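PDB 3B5E: Mll8374 protein from Mesorhizobium loti, which probably hydrolyses carboxylic esters as a serine carboxylesterase of the alpha/beta-hydrolase fold. Local coordinates for residues 127-132 with 181-186; 142-147 with 177-182; 112-117 with 136-141; 160-165 with 191-196. All blocks are in the same frame, centred on the assembly; numbering follows the deposited sequence. Where two conformers were deposited one is given.

Contact 1: residues 127-132 with 181-186. With EDO (1,2-ethanediol), chain G.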
# COMPACT_ATOMS: atom_id res chain seq x y z
N SER A 127 4.43 1.04 -7.23
CA SER A 127 5.46 1.93 -7.78
C SER A 127 6.74 1.95 -6.94
O SER A 127 7.84 2.00 -7.48
CB SER A 127 4.91 3.36 -7.89
OG SER A 127 3.88 3.36 -8.83
N LEU A 128 6.56 1.92 -5.62
CA LEU A 128 7.67 1.87 -4.69
C LEU A 128 8.49 0.62 -4.94
O LEU A 128 9.72 0.69 -4.98
CB LEU A 128 7.15 1.94 -3.25
CG LEU A 128 8.16 1.90 -2.10
CD1 LEU A 128 9.14 3.11 -2.12
CD2 LEU A 128 7.41 1.76 -0.77
N MSE A 129 7.83 -0.53 -5.07
CA MSE A 129 8.53 -1.79 -5.37
C MSE A 129 9.37 -1.71 -6.65
O MSE A 129 10.49 -2.22 -6.68
CB MSE A 129 7.54 -2.97 -5.52
CG MSE A 129 6.83 -3.35 -4.23
SE MSE A 129 5.33 -4.60 -4.61
CE MSE A 129 6.28 -5.70 -5.76
N LEU A 130 8.83 -1.08 -7.69
CA LEU A 130 9.48 -1.07 -8.99
C LEU A 130 10.56 -0.01 -9.10
O LEU A 130 11.55 -0.21 -9.79
CB LEU A 130 8.43 -0.90 -10.08
CG LEU A 130 7.56 -2.15 -10.28
CD1 LEU A 130 6.27 -1.75 -10.96
CD2 LEU A 130 8.32 -3.24 -11.05
N LEU A 131 10.38 1.09 -8.38
CA LEU A 131 11.30 2.21 -8.47
C LEU A 131 12.37 2.23 -7.36
O LEU A 131 13.43 2.81 -7.56
CB LEU A 131 10.51 3.51 -8.47
CG LEU A 131 9.58 3.80 -9.66
CD1 LEU A 131 8.70 5.00 -9.38
CD2 LEU A 131 10.36 4.05 -10.99
N HIS A 132 12.09 1.62 -6.20
CA HIS A 132 12.97 1.68 -5.05
C HIS A 132 13.08 0.32 -4.42
O HIS A 132 12.52 0.09 -3.37
CB HIS A 132 12.46 2.69 -4.05
CG HIS A 132 12.46 4.07 -4.60
ND1 HIS A 132 13.58 4.85 -4.64
CD2 HIS A 132 11.49 4.77 -5.25
CE1 HIS A 132 13.29 6.00 -5.23
NE2 HIS A 132 12.04 5.96 -5.63
N THR A 181 0.65 -9.83 -14.59
CA THR A 181 1.66 -10.14 -15.58
C THR A 181 2.95 -9.35 -15.30
O THR A 181 4.07 -9.91 -15.27
CB THR A 181 1.11 -9.87 -17.02
OG1 THR A 181 0.11 -10.85 -17.31
CG2 THR A 181 2.25 -9.96 -18.09
N LEU A 182 2.79 -8.05 -15.09
CA LEU A 182 3.93 -7.17 -14.84
C LEU A 182 4.75 -7.60 -13.63
O LEU A 182 5.97 -7.74 -13.70
CB LEU A 182 3.43 -5.74 -14.66
CG LEU A 182 4.48 -4.65 -14.41
CD1 LEU A 182 5.28 -4.43 -15.65
CD2 LEU A 182 3.78 -3.37 -13.92
N LEU A 183 4.09 -7.78 -12.48
CA LEU A 183 4.80 -8.08 -11.24
C LEU A 183 5.42 -9.48 -11.31
O LEU A 183 6.55 -9.67 -10.88
CB LEU A 183 3.88 -7.92 -10.04
CG LEU A 183 3.32 -6.49 -9.80
CD1 LEU A 183 2.33 -6.45 -8.61
CD2 LEU A 183 4.44 -5.47 -9.57
N SER A 184 4.68 -10.43 -11.88
CA SER A 184 5.17 -11.79 -12.14
C SER A 184 6.43 -11.76 -13.00
O SER A 184 7.45 -12.35 -12.63
CB SER A 184 4.10 -12.65 -12.83
OG SER A 184 4.52 -14.01 -12.88
N ARG A 185 6.37 -11.06 -14.12
CA ARG A 185 7.51 -10.97 -15.03
C ARG A 185 8.75 -10.42 -14.34
O ARG A 185 9.86 -10.84 -14.67
CB ARG A 185 7.21 -10.11 -16.26
CG ARG A 185 6.33 -10.79 -17.30
CD ARG A 185 5.98 -9.85 -18.44
NE ARG A 185 7.17 -9.22 -19.01
N HIS A 186 8.57 -9.52 -13.38
CA HIS A 186 9.70 -8.94 -12.67
C HIS A 186 10.18 -9.79 -11.51
O HIS A 186 11.15 -9.46 -10.84
CB HIS A 186 9.35 -7.53 -12.20
CG HIS A 186 9.41 -6.52 -13.29
ND1 HIS A 186 10.51 -5.72 -13.49
CD2 HIS A 186 8.54 -6.24 -14.29
CE1 HIS A 186 10.30 -4.95 -14.55
NE2 HIS A 186 9.11 -5.25 -15.05
C1 EDO G . 8.35 -4.97 -18.49
O1 EDO G . 8.30 -4.15 -17.31
C2 EDO G . 7.07 -5.75 -18.56
O2 EDO G . 7.31 -6.97 -17.87
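Apolar side-chain packing between the C-terminal ends of two helices makes this contact, where Met129 and Leu130, near the end of helix 120-131, meet Leu182, Leu183 and His186, near the end of helix 176-185. The short helical segments run at 34° to each other with their axes 12.0 Å apart, so the helices do not interlock and long side chains must bridge the space. Leu130 does most of the bridging, and its two methyls have different partners. CD1 meets Leu182 CD2 at 4.2 Å and comes near CD2 of Leu183, while CD2 sits over one face of the His186 imidazole, 4.2 Å from the ring centroid and 13° off the ring normal, a CH-pi contact. Both helices cover the same face of the central sheet of the alpha/beta-hydrolase fold. Beside Leu130, the selenomethionine Met129 extends its terminal CE to CD2 of Leu183, 4.2 Å away; a flexible, unbranched chain suits that long reach. His186, just past the helix end, serves two chemistries: its face receives a methyl while its edge nitrogens bond to polar partners. ND1 pairs with the carbonyl of Thr154, and NE2 shares a nearly straight 2.6 Å hydrogen bond with O1 of a 1,2-ethanediol, probably from the crystallisation liquor, lying at the ring edge. An alanine at His186 would probably leave Leu130 CD2 without its aromatic cover and the Thr154 carbonyl without this partner. On the sheet side, Leu183 also rests on Thr161 and Ile163.

Contact 2: residues 142-147 with 177-182. With EDO (1,2-ethanediol), chain I.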
# COMPACT_ATOMS: atom_id res chain seq x y z
N LEU A 142 -4.93 -3.61 -2.68
CA LEU A 142 -6.39 -3.74 -2.76
C LEU A 142 -6.89 -2.82 -3.88
O LEU A 142 -6.66 -1.61 -3.83
CB LEU A 142 -7.03 -3.37 -1.43
CG LEU A 142 -6.56 -4.15 -0.21
CD1 LEU A 142 -7.37 -3.74 1.03
CD2 LEU A 142 -6.59 -5.66 -0.45
N ARG A 143 -7.54 -3.42 -4.88
CA ARG A 143 -8.05 -2.72 -6.07
C ARG A 143 -6.99 -1.87 -6.81
O ARG A 143 -7.22 -0.70 -7.08
CB ARG A 143 -9.27 -1.89 -5.75
CG ARG A 143 -10.27 -2.53 -4.81
CD ARG A 143 -10.96 -3.76 -5.41
NE ARG A 143 -11.97 -4.18 -4.46
CZ ARG A 143 -11.72 -4.92 -3.38
NH1 ARG A 143 -10.53 -5.45 -3.15
NH2 ARG A 143 -12.70 -5.17 -2.54
N PRO A 144 -5.82 -2.46 -7.15
CA PRO A 144 -4.75 -1.74 -7.82
C PRO A 144 -4.87 -1.75 -9.35
O PRO A 144 -5.70 -2.45 -9.89
CB PRO A 144 -3.52 -2.55 -7.42
CG PRO A 144 -4.09 -3.98 -7.43
CD PRO A 144 -5.45 -3.87 -6.90
N MSE A 145 -4.03 -0.98 -10.00
CA MSE A 145 -3.87 -0.97 -11.45
C MSE A 145 -2.45 -0.54 -11.77
O MSE A 145 -1.79 0.03 -10.93
CB MSE A 145 -4.89 -0.03 -12.11
CG MSE A 145 -4.67 1.45 -11.87
SE MSE A 145 -5.90 2.52 -12.91
CE MSE A 145 -5.23 2.15 -14.71
N PRO A 146 -1.96 -0.85 -12.99
CA PRO A 146 -0.69 -0.27 -13.42
C PRO A 146 -0.82 1.23 -13.62
O PRO A 146 -1.85 1.71 -14.12
CB PRO A 146 -0.40 -0.97 -14.78
CG PRO A 146 -1.32 -2.19 -14.80
CD PRO A 146 -2.53 -1.74 -14.02
N VAL A 147 0.20 1.96 -13.17
CA VAL A 147 0.22 3.44 -13.22
C VAL A 147 1.49 4.03 -13.84
O VAL A 147 1.50 5.21 -14.19
CB VAL A 147 0.01 4.07 -11.81
CG1 VAL A 147 -1.34 3.64 -11.23
CG2 VAL A 147 1.15 3.73 -10.80
N PRO A 177 -5.33 -8.09 -14.67
CA PRO A 177 -4.44 -9.03 -15.34
C PRO A 177 -3.09 -8.43 -15.75
O PRO A 177 -2.05 -9.07 -15.52
CB PRO A 177 -5.28 -9.50 -16.53
CG PRO A 177 -6.67 -9.48 -15.98
CD PRO A 177 -6.71 -8.21 -15.18
N ALA A 178 -3.09 -7.19 -16.28
CA ALA A 178 -1.84 -6.55 -16.71
C ALA A 178 -0.87 -6.38 -15.52
O ALA A 178 0.34 -6.59 -15.67
CB ALA A 178 -2.14 -5.20 -17.39
N LEU A 179 -1.40 -6.04 -14.35
CA LEU A 179 -0.57 -5.87 -13.15
C LEU A 179 0.02 -7.19 -12.71
O LEU A 179 1.18 -7.25 -12.31
CB LEU A 179 -1.37 -5.24 -12.01
CG LEU A 179 -0.54 -4.75 -10.83
CD1 LEU A 179 0.56 -3.70 -11.23
CD2 LEU A 179 -1.52 -4.26 -9.74
N VAL A 180 -0.80 -8.25 -12.73
CA VAL A 180 -0.33 -9.61 -12.39
C VAL A 180 0.83 -10.05 -13.30
O VAL A 180 1.83 -10.57 -12.82
CB VAL A 180 -1.46 -10.67 -12.45
CG1 VAL A 180 -0.88 -12.10 -12.33
CG2 VAL A 180 -2.50 -10.36 -11.35
N THR A 181 0.65 -9.83 -14.59
CA THR A 181 1.66 -10.14 -15.58
C THR A 181 2.95 -9.35 -15.30
O THR A 181 4.07 -9.91 -15.27
CB THR A 181 1.11 -9.87 -17.02
OG1 THR A 181 0.11 -10.85 -17.31
CG2 THR A 181 2.25 -9.96 -18.09
N LEU A 182 2.79 -8.05 -15.09
CA LEU A 182 3.93 -7.17 -14.84
C LEU A 182 4.75 -7.60 -13.63
O LEU A 182 5.97 -7.74 -13.70
CB LEU A 182 3.43 -5.74 -14.66
CG LEU A 182 4.48 -4.65 -14.41
CD1 LEU A 182 5.28 -4.43 -15.65
CD2 LEU A 182 3.78 -3.37 -13.92
C1 EDO I . -6.94 3.66 -9.21
O1 EDO I . -6.85 4.28 -7.94
C2 EDO I . -7.40 2.21 -9.05
O2 EDO I . -6.35 1.29 -8.70
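Leu179 pushes its CD2 methyl against the ring of Pro144, meeting CB and CG alike, with the CG contact of 3.5 Å tighter than usual for two carbons. The contact joins helix 176-185 to the loop that leaves strand 138-142 of the alpha/beta-hydrolase sheet. CG of Leu179 is anti to the backbone N (chi1 -168°), and the two methyls beyond it divide the loop between them: CD2 goes to Pro144, and CD1 approaches the backbone N of Pro146 at 4.2 Å. The leucine and the Pro144 ring cross at about a right angle. Pro146 supplies the second point of support, lying over the helix backbone with its CG 3.9 Å from Leu179 N and 4.1 Å from Ala178 CB. The small alanine suits this place because its single methyl lets the proline ring come close to the helix. Rigid prolines likewise suit a loop that has to present apolar surface without a regular hydrogen-bonding pattern. Between them, Met145, a selenomethionine, leaves the backbone away from the helix, and its side chain lies near, without touching, the probable nucleophile elbow of Ser119. The backbone N of Met145 is hydrogen-bonded to Asn123 OD1. A 1,2-ethanediol, probably from the crystallisation liquor, also bonds Ser119 OG and Asn123 ND2, and its O2 donates a 2.7 Å hydrogen bond to the carbonyl O of Arg143.

Contact 3: residues 112-117 with 136-141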
# COMPACT_ATOMS: atom_id res chain seq x y z
N HIS A 112 9.89 -7.54 8.78
CA HIS A 112 8.63 -8.02 9.34
C HIS A 112 7.50 -7.05 9.00
O HIS A 112 6.51 -6.96 9.73
CB HIS A 112 8.79 -8.20 10.87
CG HIS A 112 9.62 -9.39 11.24
ND1 HIS A 112 9.06 -10.60 11.61
CD2 HIS A 112 10.96 -9.57 11.26
CE1 HIS A 112 10.03 -11.46 11.86
NE2 HIS A 112 11.19 -10.87 11.65
N ALA A 113 7.64 -6.32 7.90
CA ALA A 113 6.69 -5.28 7.57
C ALA A 113 5.93 -5.66 6.30
O ALA A 113 6.49 -6.28 5.41
CB ALA A 113 7.41 -3.99 7.37
N THR A 114 4.64 -5.30 6.25
CA THR A 114 3.78 -5.42 5.08
C THR A 114 3.31 -4.04 4.71
O THR A 114 2.98 -3.23 5.59
CB THR A 114 2.52 -6.27 5.34
OG1 THR A 114 2.93 -7.57 5.76
CG2 THR A 114 1.60 -6.38 4.05
N PHE A 115 3.31 -3.77 3.41
CA PHE A 115 2.80 -2.53 2.87
C PHE A 115 1.39 -2.82 2.33
O PHE A 115 1.25 -3.56 1.37
CB PHE A 115 3.75 -1.97 1.83
CG PHE A 115 5.02 -1.44 2.41
CD1 PHE A 115 6.00 -2.31 2.91
CD2 PHE A 115 5.24 -0.06 2.52
CE1 PHE A 115 7.17 -1.81 3.48
CE2 PHE A 115 6.39 0.43 3.11
CZ PHE A 115 7.36 -0.45 3.58
N LEU A 116 0.38 -2.23 2.97
CA LEU A 116 -1.04 -2.42 2.63
C LEU A 116 -1.62 -1.12 2.06
O LEU A 116 -1.80 -0.14 2.81
CB LEU A 116 -1.82 -2.89 3.87
CG LEU A 116 -3.37 -2.98 3.81
CD1 LEU A 116 -3.83 -4.13 2.87
CD2 LEU A 116 -4.02 -3.09 5.20
N GLY A 117 -1.93 -1.12 0.76
CA GLY A 117 -2.49 0.04 0.07
C GLY A 117 -3.86 -0.27 -0.51
O GLY A 117 -4.16 -1.41 -0.91
N VAL A 136 10.40 -2.91 0.18
CA VAL A 136 9.23 -3.76 0.32
C VAL A 136 9.59 -5.25 0.21
O VAL A 136 10.29 -5.65 -0.72
CB VAL A 136 8.14 -3.35 -0.69
CG1 VAL A 136 6.88 -4.22 -0.52
CG2 VAL A 136 7.81 -1.87 -0.53
N ARG A 137 9.14 -6.04 1.19
CA ARG A 137 9.22 -7.51 1.17
C ARG A 137 7.84 -8.19 1.02
O ARG A 137 7.75 -9.29 0.51
CB ARG A 137 9.83 -8.06 2.46
CG ARG A 137 11.35 -7.94 2.57
CD ARG A 137 11.81 -6.52 2.94
NE ARG A 137 13.08 -6.50 3.70
CZ ARG A 137 13.79 -5.40 3.98
NH1 ARG A 137 13.40 -4.21 3.54
NH2 ARG A 137 14.92 -5.50 4.69
N LEU A 138 6.80 -7.50 1.48
CA LEU A 138 5.43 -8.01 1.51
C LEU A 138 4.50 -6.86 1.18
O LEU A 138 4.60 -5.80 1.81
CB LEU A 138 5.08 -8.55 2.91
CG LEU A 138 5.75 -9.81 3.49
CD1 LEU A 138 5.18 -10.11 4.88
CD2 LEU A 138 5.58 -11.00 2.56
N ALA A 139 3.64 -7.04 0.18
CA ALA A 139 2.71 -6.00 -0.23
C ALA A 139 1.32 -6.60 -0.41
O ALA A 139 1.18 -7.67 -0.98
CB ALA A 139 3.14 -5.37 -1.54
N ALA A 140 0.32 -5.89 0.08
CA ALA A 140 -1.10 -6.25 -0.09
C ALA A 140 -1.74 -5.08 -0.82
O ALA A 140 -1.81 -3.95 -0.28
CB ALA A 140 -1.78 -6.50 1.22
N LEU A 141 -2.18 -5.35 -2.06
CA LEU A 141 -2.63 -4.32 -2.97
C LEU A 141 -4.13 -4.52 -3.22
O LEU A 141 -4.54 -5.46 -3.90
CB LEU A 141 -1.88 -4.42 -4.32
CG LEU A 141 -0.33 -4.41 -4.28
CD1 LEU A 141 0.24 -4.51 -5.68
CD2 LEU A 141 0.25 -3.20 -3.57
O HOH W 1 7.89 -5.21 3.44
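Phe115 and Ala139 lie side by side on neighbouring parallel strands, 113-118 and 138-142, which helix 120-131 connects in a beta-alpha-beta unit of the alpha/beta-hydrolase sheet. Three backbone hydrogen bonds join the strands: Phe115 N gives to Leu138 O at 2.9 Å, Ala140 N to Phe115 O at 2.8 Å, and Gly117 N to Ala140 O at 3.0 Å. Each acceptor also receives a CA-H, from Thr114, Ala139 and Leu116 respectively. Where the strands begin, a water bridges them, donating to Ala113 O (2.6 Å) and accepting from Arg137 N (2.7 Å). On the other edge of strand 113-118, the backbone of Thr114 bonds Cys32 and Phe34, and that of Leu116 bonds Phe34 and Leu36. Thr114 has its OG1 anti to the carbonyl carbon (chi1 -58°), 3.5 Å from Leu138 CD1, while CG2 lies over the Leu138 carbonyl; beta-branching suits an extended strand. An alanine at Thr114 would probably open a gap beside Leu138 and leave its CD1 methyl less firmly held. Gly117 begins the probable nucleophile elbow. Val136 CG2 makes a CH-pi contact over one face of the Phe115 ring, 4.0 Å from its centroid.

Contact 4: residues 160-165 with 191-196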
# COMPACT_ATOMS: atom_id res chain seq x y z
N ARG A 160 6.68 -11.19 -1.94
CA ARG A 160 5.34 -11.70 -2.04
C ARG A 160 4.36 -10.54 -2.11
O ARG A 160 4.35 -9.65 -1.23
CB ARG A 160 5.01 -12.58 -0.84
CG ARG A 160 5.83 -13.86 -0.77
CD ARG A 160 5.63 -14.50 0.65
NE ARG A 160 4.27 -15.07 0.82
CZ ARG A 160 3.35 -14.76 1.75
NH1 ARG A 160 3.51 -13.84 2.70
NH2 ARG A 160 2.21 -15.41 1.71
N THR A 161 3.52 -10.58 -3.14
CA THR A 161 2.50 -9.58 -3.37
C THR A 161 1.14 -10.26 -3.42
O THR A 161 0.96 -11.26 -4.12
CB THR A 161 2.75 -8.85 -4.69
OG1 THR A 161 4.14 -8.53 -4.80
CG2 THR A 161 1.91 -7.59 -4.76
N LEU A 162 0.19 -9.73 -2.64
CA LEU A 162 -1.19 -10.12 -2.71
C LEU A 162 -1.93 -8.99 -3.46
O LEU A 162 -1.68 -7.81 -3.19
CB LEU A 162 -1.77 -10.29 -1.29
CG LEU A 162 -3.26 -10.45 -1.17
CD1 LEU A 162 -3.79 -11.83 -1.68
CD2 LEU A 162 -3.65 -10.21 0.29
N ILE A 163 -2.81 -9.37 -4.40
CA ILE A 163 -3.70 -8.45 -5.12
C ILE A 163 -5.12 -8.92 -4.89
O ILE A 163 -5.41 -10.14 -5.01
CB ILE A 163 -3.37 -8.42 -6.65
CG1 ILE A 163 -1.99 -7.80 -6.89
CG2 ILE A 163 -4.50 -7.72 -7.43
CD1 ILE A 163 -1.46 -8.04 -8.30
N ILE A 164 -6.01 -7.99 -4.49
CA ILE A 164 -7.43 -8.32 -4.42
C ILE A 164 -8.23 -7.39 -5.31
O ILE A 164 -8.28 -6.18 -5.07
CB ILE A 164 -7.98 -8.23 -3.02
CG1 ILE A 164 -7.08 -8.98 -2.04
CG2 ILE A 164 -9.45 -8.78 -3.00
CD1 ILE A 164 -7.67 -9.08 -0.63
N ALA A 165 -8.79 -7.98 -6.37
CA ALA A 165 -9.61 -7.33 -7.36
C ALA A 165 -11.06 -7.53 -7.01
O ALA A 165 -11.47 -8.56 -6.47
CB ALA A 165 -9.36 -7.90 -8.76
N ASP A 191 -0.01 -13.49 -5.53
CA ASP A 191 -1.21 -14.19 -5.19
C ASP A 191 -2.34 -13.22 -5.46
O ASP A 191 -2.53 -12.29 -4.70
CB ASP A 191 -1.18 -14.52 -3.71
CG ASP A 191 -2.38 -15.27 -3.26
OD1 ASP A 191 -3.33 -15.41 -4.03
OD2 ASP A 191 -2.36 -15.73 -2.09
N ALA A 192 -3.07 -13.43 -6.56
CA ALA A 192 -4.14 -12.52 -6.99
C ALA A 192 -5.52 -13.19 -6.89
O ALA A 192 -5.69 -14.36 -7.33
CB ALA A 192 -3.88 -12.01 -8.41
N ARG A 193 -6.44 -12.46 -6.25
CA ARG A 193 -7.81 -12.91 -5.99
C ARG A 193 -8.80 -11.98 -6.67
O ARG A 193 -8.54 -10.78 -6.84
CB ARG A 193 -8.16 -12.90 -4.48
CG ARG A 193 -7.14 -13.53 -3.60
CD ARG A 193 -6.95 -15.00 -3.87
NE ARG A 193 -5.92 -15.55 -3.02
CZ ARG A 193 -6.15 -16.02 -1.80
NH1 ARG A 193 -7.36 -16.11 -1.30
NH2 ARG A 193 -5.13 -16.46 -1.07
N ILE A 194 -9.94 -12.55 -7.06
CA ILE A 194 -11.12 -11.78 -7.46
C ILE A 194 -12.22 -12.15 -6.49
O ILE A 194 -12.49 -13.35 -6.33
CB ILE A 194 -11.61 -12.10 -8.89
CG1 ILE A 194 -10.55 -11.82 -9.96
CG2 ILE A 194 -12.90 -11.31 -9.20
CD1 ILE A 194 -10.81 -12.51 -11.35
N ILE A 195 -12.84 -11.16 -5.84
CA ILE A 195 -13.91 -11.39 -4.87
C ILE A 195 -15.17 -10.74 -5.44
O ILE A 195 -15.06 -9.97 -6.40
CB ILE A 195 -13.54 -10.90 -3.42
CG1 ILE A 195 -13.22 -9.39 -3.34
CG2 ILE A 195 -12.36 -11.73 -2.84
CD1 ILE A 195 -13.19 -8.80 -1.85
N PRO A 196 -16.35 -11.09 -4.94
CA PRO A 196 -17.59 -10.52 -5.53
C PRO A 196 -17.79 -9.01 -5.34
O PRO A 196 -18.63 -8.42 -6.02
CB PRO A 196 -18.71 -11.32 -4.84
CG PRO A 196 -18.01 -12.60 -4.36
CD PRO A 196 -16.64 -12.17 -3.98
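Ile164 and Ile195 fit together as branched neighbours on strands 160-166 and 189-195: CG2 of Ile164 settles against the side chain of Ile195, 3.8 Å from CG1 and 3.9 Å from CD1. Ile195 CG1 sits between the backbone N and the carbonyl carbon (chi1 60°), which brings it to 3.7 Å from Ala165 O. Along the same face, Leu162 lies beside Asp191, pointing the same way. Its CD1 is the bump here, 3.3 Å from Asp191 O and 4.2 Å from Arg193 CG, in a hollow bordered by the acid and the arginine. A salt bridge probably helps to hold the two walls of the hollow: Arg193 grips Asp191 side-on, NE to OD1 at 2.8 Å and NH2 to OD2, pairing the two charges beside the leucine. On the reverse face large is set against small: Ala192 offers only a methyl to Ile163, CB to CB at 4.0 Å, and Ala165 CB faces Ile194 CG1 at 4.3 Å. Five backbone hydrogen bonds, the first given by Asp191 N to Thr161 O and the last by Ile195 N to Ala165 O, hold the strands in register. With helix 176-185 they form a beta-alpha-beta unit of the alpha/beta-hydrolase fold, strand 189-195 outermost in the sheet. Helix 203-214 covers the Leu162 face through Trp212 and Ile208, helix 176-185 the Ile163 face through Val176 and Val180.

How the contacts relate
Contacts 3 and 4 build neighbouring parts of one sheet, their centres about 13 Å apart, and are joined where strands 138-142 and 160-166 pair: Leu141 N lies 2.8 Å from Leu162 O. Contacts 1 and 2 share Thr181 and Leu182, with centres about 10 Å apart. Contact 1 rests on both sheet contacts, Met129 SE reaching Ala139 CB at 3.9 Å and Leu183 CD1 reaching Ile163 CD1 at 4.1 Å. Contact 2 continues the strand of contact 3, where Leu142 N meets Gly117 O at 2.9 Å. Gly117, in the probable nucleophile elbow, and Met145 place contacts 3 and 2 by the probable Ser119, His199 and Asp169 triad, where the ethanediol of contact 2 bonds Ser119.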